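Long-range contact in FrnE protein (Deinococcus radiodurans, PDB 5CO3), which is probably a cytoplasmic disulfide oxidoreductase that makes or rearranges disulfide bonds through a thioredoxin-type CxxC motif: residues A[51-56]-A[107-112]. Numbering follows the deposited sequence.
Sequences SFELDP and ANTFLA
A buried glutamate, Glu53, and one bridging water make this largely polar contact, which joins the loop following strand 45-51 to the start of helix 110-121. Glu53 reaches toward the helix with its chain extended beyond CG (chi2 176°), and its CG passes 3.5 Å from Thr109 OG1, a hydroxyl hydrogen-bonded to Asp19. At the tip, Glu53 OE2 lies 3.3 Å from Phe110 CD1, the carboxylate turned 15° from the ring plane; the same oxygen forms a salt bridge with Arg177, which also makes a cation-pi contact with Phe110. Glu53 OE1 accepts a 2.7 Å bond from the water oxygen, which donates again to Asp55 O and accepts from Thr109 N, so a single molecule ties side chain, loop and helix start together. A glutamine in place of Glu53 would probably cost Arg177 this salt bridge, since the neutral amide carries no charge. Nearby, Asn108 ND2 donates to Ala58 O and makes a weak 3.3 Å bond to Pro56 O, while Asn108 OD1 accepts from Phe110 N at 2.9 Å. This last bond closes an Asx turn at the entrance to helix 110-121, within a DsbA-like thioredoxin domain.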
ATOM      1  N   SER A  51      -3.013  -4.414  -4.912  1.00 33.66           N
ATOM      2  CA  SER A  51      -2.111  -5.491  -4.525  1.00 33.77           C
ATOM      3  C   SER A  51      -0.836  -5.495  -5.346  1.00 33.39           C
ATOM      4  O   SER A  51      -0.857  -5.308  -6.563  1.00 36.28           O
ATOM      5  CB  SER A  51      -2.808  -6.843  -4.661  1.00 35.02           C
ATOM      6  OG  SER A  51      -4.055  -6.843  -3.998  1.00 37.00           O
ATOM      7  N   PHE A  52       0.275  -5.724  -4.659  1.00 30.00           N
ATOM      8  CA  PHE A  52       1.562  -5.912  -5.300  1.00 34.08           C
ATOM      9  C   PHE A  52       2.314  -6.934  -4.463  1.00 28.37           C
ATOM     10  O   PHE A  52       2.296  -6.857  -3.231  1.00 29.08           O
ATOM     11  CB  PHE A  52       2.334  -4.599  -5.390  1.00 32.49           C
ATOM     12  CG  PHE A  52       3.555  -4.664  -6.266  1.00 35.44           C
ATOM     13  CD1 PHE A  52       4.743  -5.186  -5.782  1.00 36.40           C
ATOM     14  CD2 PHE A  52       3.523  -4.174  -7.564  1.00 34.44           C
ATOM     15  CE1 PHE A  52       5.868  -5.232  -6.577  1.00 37.33           C
ATOM     16  CE2 PHE A  52       4.646  -4.216  -8.362  1.00 37.06           C
ATOM     17  CZ  PHE A  52       5.821  -4.755  -7.867  1.00 43.65           C
ATOM     18  N   GLU A  53       2.930  -7.902  -5.132  1.00 33.85           N
ATOM     19  CA  GLU A  53       3.754  -8.894  -4.457  1.00 33.50           C
ATOM     20  C   GLU A  53       5.189  -8.767  -4.922  1.00 38.02           C
ATOM     21  O   GLU A  53       5.472  -8.926  -6.109  1.00 39.87           O
ATOM     22  CB  GLU A  53       3.237 -10.312  -4.726  1.00 30.70           C
ATOM     23  CG  GLU A  53       2.134 -10.748  -3.778  1.00 28.80           C
ATOM     24  CD  GLU A  53       1.572 -12.121  -4.121  1.00 36.71           C
ATOM     25  OE1 GLU A  53       2.064 -13.144  -3.590  1.00 38.20           O
ATOM     26  OE2 GLU A  53       0.631 -12.176  -4.942  1.00 36.84           O
ATOM     27  N   LEU A  54       6.090  -8.472  -3.986  1.00 37.90           N
ATOM     28  CA  LEU A  54       7.514  -8.452  -4.294  1.00 38.74           C
ATOM     29  C   LEU A  54       7.946  -9.775  -4.897  1.00 36.98           C
ATOM     30  O   LEU A  54       8.752  -9.810  -5.817  1.00 41.54           O
ATOM     31  CB  LEU A  54       8.342  -8.171  -3.047  1.00 31.50           C
ATOM     32  CG  LEU A  54       8.083  -6.838  -2.353  1.00 37.07           C
ATOM     33  CD1 LEU A  54       8.959  -6.744  -1.118  1.00 33.96           C
ATOM     34  CD2 LEU A  54       8.343  -5.691  -3.321  1.00 41.21           C
ATOM     35  N   ASP A  55       7.402 -10.865  -4.370  1.00 35.90           N
ATOM     36  CA  ASP A  55       7.761 -12.200  -4.831  1.00 40.08           C
ATOM     37  C   ASP A  55       6.543 -13.117  -4.813  1.00 37.65           C
ATOM     38  O   ASP A  55       6.295 -13.812  -3.828  1.00 38.79           O
ATOM     39  CB  ASP A  55       8.880 -12.778  -3.959  1.00 42.29           C
ATOM     40  CG  ASP A  55       9.377 -14.137  -4.448  1.00 49.41           C
ATOM     41  OD1 ASP A  55       9.037 -14.570  -5.577  1.00 48.96           O
ATOM     42  OD2 ASP A  55      10.135 -14.769  -3.683  1.00 53.78           O
ATOM     43  N   PRO A  56       5.778 -13.113  -5.911  1.00 44.63           N
ATOM     44  CA  PRO A  56       4.555 -13.910  -6.042  1.00 43.37           C
ATOM     45  C   PRO A  56       4.835 -15.409  -5.914  1.00 41.33           C
ATOM     46  O   PRO A  56       3.965 -16.165  -5.505  1.00 43.32           O
ATOM     47  CB  PRO A  56       4.057 -13.570  -7.454  1.00 46.91           C
ATOM     48  CG  PRO A  56       4.778 -12.322  -7.845  1.00 49.42           C
ATOM     49  CD  PRO A  56       6.095 -12.377  -7.146  1.00 46.78           C
ATOM     50  N   ALA A 107       6.701 -14.454   4.942  1.00 24.17           N
ATOM     51  CA  ALA A 107       5.531 -15.158   4.438  1.00 25.82           C
ATOM     52  C   ALA A 107       5.151 -14.697   3.037  1.00 24.27           C
ATOM     53  O   ALA A 107       5.332 -13.521   2.685  1.00 22.79           O
ATOM     54  CB  ALA A 107       4.342 -14.951   5.400  1.00 25.68           C
ATOM     55  N   ASN A 108       4.617 -15.622   2.241  1.00 24.68           N
ATOM     56  CA  ASN A 108       3.960 -15.265   0.983  1.00 23.58           C
ATOM     57  C   ASN A 108       2.742 -14.408   1.326  1.00 24.91           C
ATOM     58  O   ASN A 108       1.975 -14.790   2.200  1.00 24.38           O
ATOM     59  CB  ASN A 108       3.550 -16.536   0.211  1.00 25.43           C
ATOM     60  CG  ASN A 108       2.933 -16.223  -1.146  1.00 32.56           C
ATOM     61  OD1 ASN A 108       1.832 -15.680  -1.225  1.00 31.10           O
ATOM     62  ND2 ASN A 108       3.638 -16.574  -2.222  1.00 30.84           N
ATOM     63  N   THR A 109       2.566 -13.265   0.654  1.00 24.87           N
ATOM     64  CA  THR A 109       1.515 -12.298   1.035  1.00 20.96           C
ATOM     65  C   THR A 109       0.230 -12.352   0.195  1.00 26.30           C
ATOM     66  O   THR A 109      -0.638 -11.488   0.339  1.00 25.56           O
ATOM     67  CB  THR A 109       2.052 -10.839   0.987  1.00 26.64           C
ATOM     68  OG1 THR A 109       2.557 -10.537  -0.321  1.00 25.20           O
ATOM     69  CG2 THR A 109       3.167 -10.662   2.015  1.00 27.11           C
ATOM     70  N   PHE A 110       0.091 -13.377  -0.651  1.00 28.20           N
ATOM     71  CA  PHE A 110      -1.051 -13.474  -1.568  1.00 27.63           C
ATOM     72  C   PHE A 110      -2.391 -13.462  -0.820  1.00 29.88           C
ATOM     73  O   PHE A 110      -3.299 -12.682  -1.161  1.00 31.15           O
ATOM     74  CB  PHE A 110      -0.927 -14.745  -2.425  1.00 32.79           C
ATOM     75  CG  PHE A 110      -1.940 -14.852  -3.545  1.00 31.63           C
ATOM     76  CD1 PHE A 110      -2.192 -13.783  -4.391  1.00 35.89           C
ATOM     77  CD2 PHE A 110      -2.593 -16.059  -3.790  1.00 40.77           C
ATOM     78  CE1 PHE A 110      -3.110 -13.897  -5.430  1.00 36.82           C
ATOM     79  CE2 PHE A 110      -3.506 -16.175  -4.836  1.00 40.73           C
ATOM     80  CZ  PHE A 110      -3.759 -15.100  -5.659  1.00 39.39           C
ATOM     81  N   LEU A 111      -2.496 -14.294   0.213  1.00 29.27           N
ATOM     82  CA  LEU A 111      -3.725 -14.421   0.991  1.00 25.72           C
ATOM     83  C   LEU A 111      -4.023 -13.138   1.764  1.00 27.55           C
ATOM     84  O   LEU A 111      -5.181 -12.737   1.880  1.00 27.81           O
ATOM     85  CB  LEU A 111      -3.639 -15.606   1.959  1.00 27.80           C
ATOM     86  CG  LEU A 111      -3.826 -17.003   1.375  1.00 33.52           C
ATOM     87  CD1 LEU A 111      -3.419 -18.066   2.390  1.00 28.40           C
ATOM     88  CD2 LEU A 111      -5.275 -17.191   0.920  1.00 33.93           C
ATOM     89  N   ALA A 112      -2.979 -12.505   2.295  1.00 26.11           N
ATOM     90  CA  ALA A 112      -3.117 -11.227   2.975  1.00 23.00           C
ATOM     91  C   ALA A 112      -3.679 -10.181   2.024  1.00 26.47           C
ATOM     92  O   ALA A 112      -4.563  -9.416   2.399  1.00 25.26           O
ATOM     93  CB  ALA A 112      -1.778 -10.791   3.521  1.00 24.14           C
TER
HETATM   94  O   HOH W   1       4.112 -13.122  -1.899  1.00 25.68           O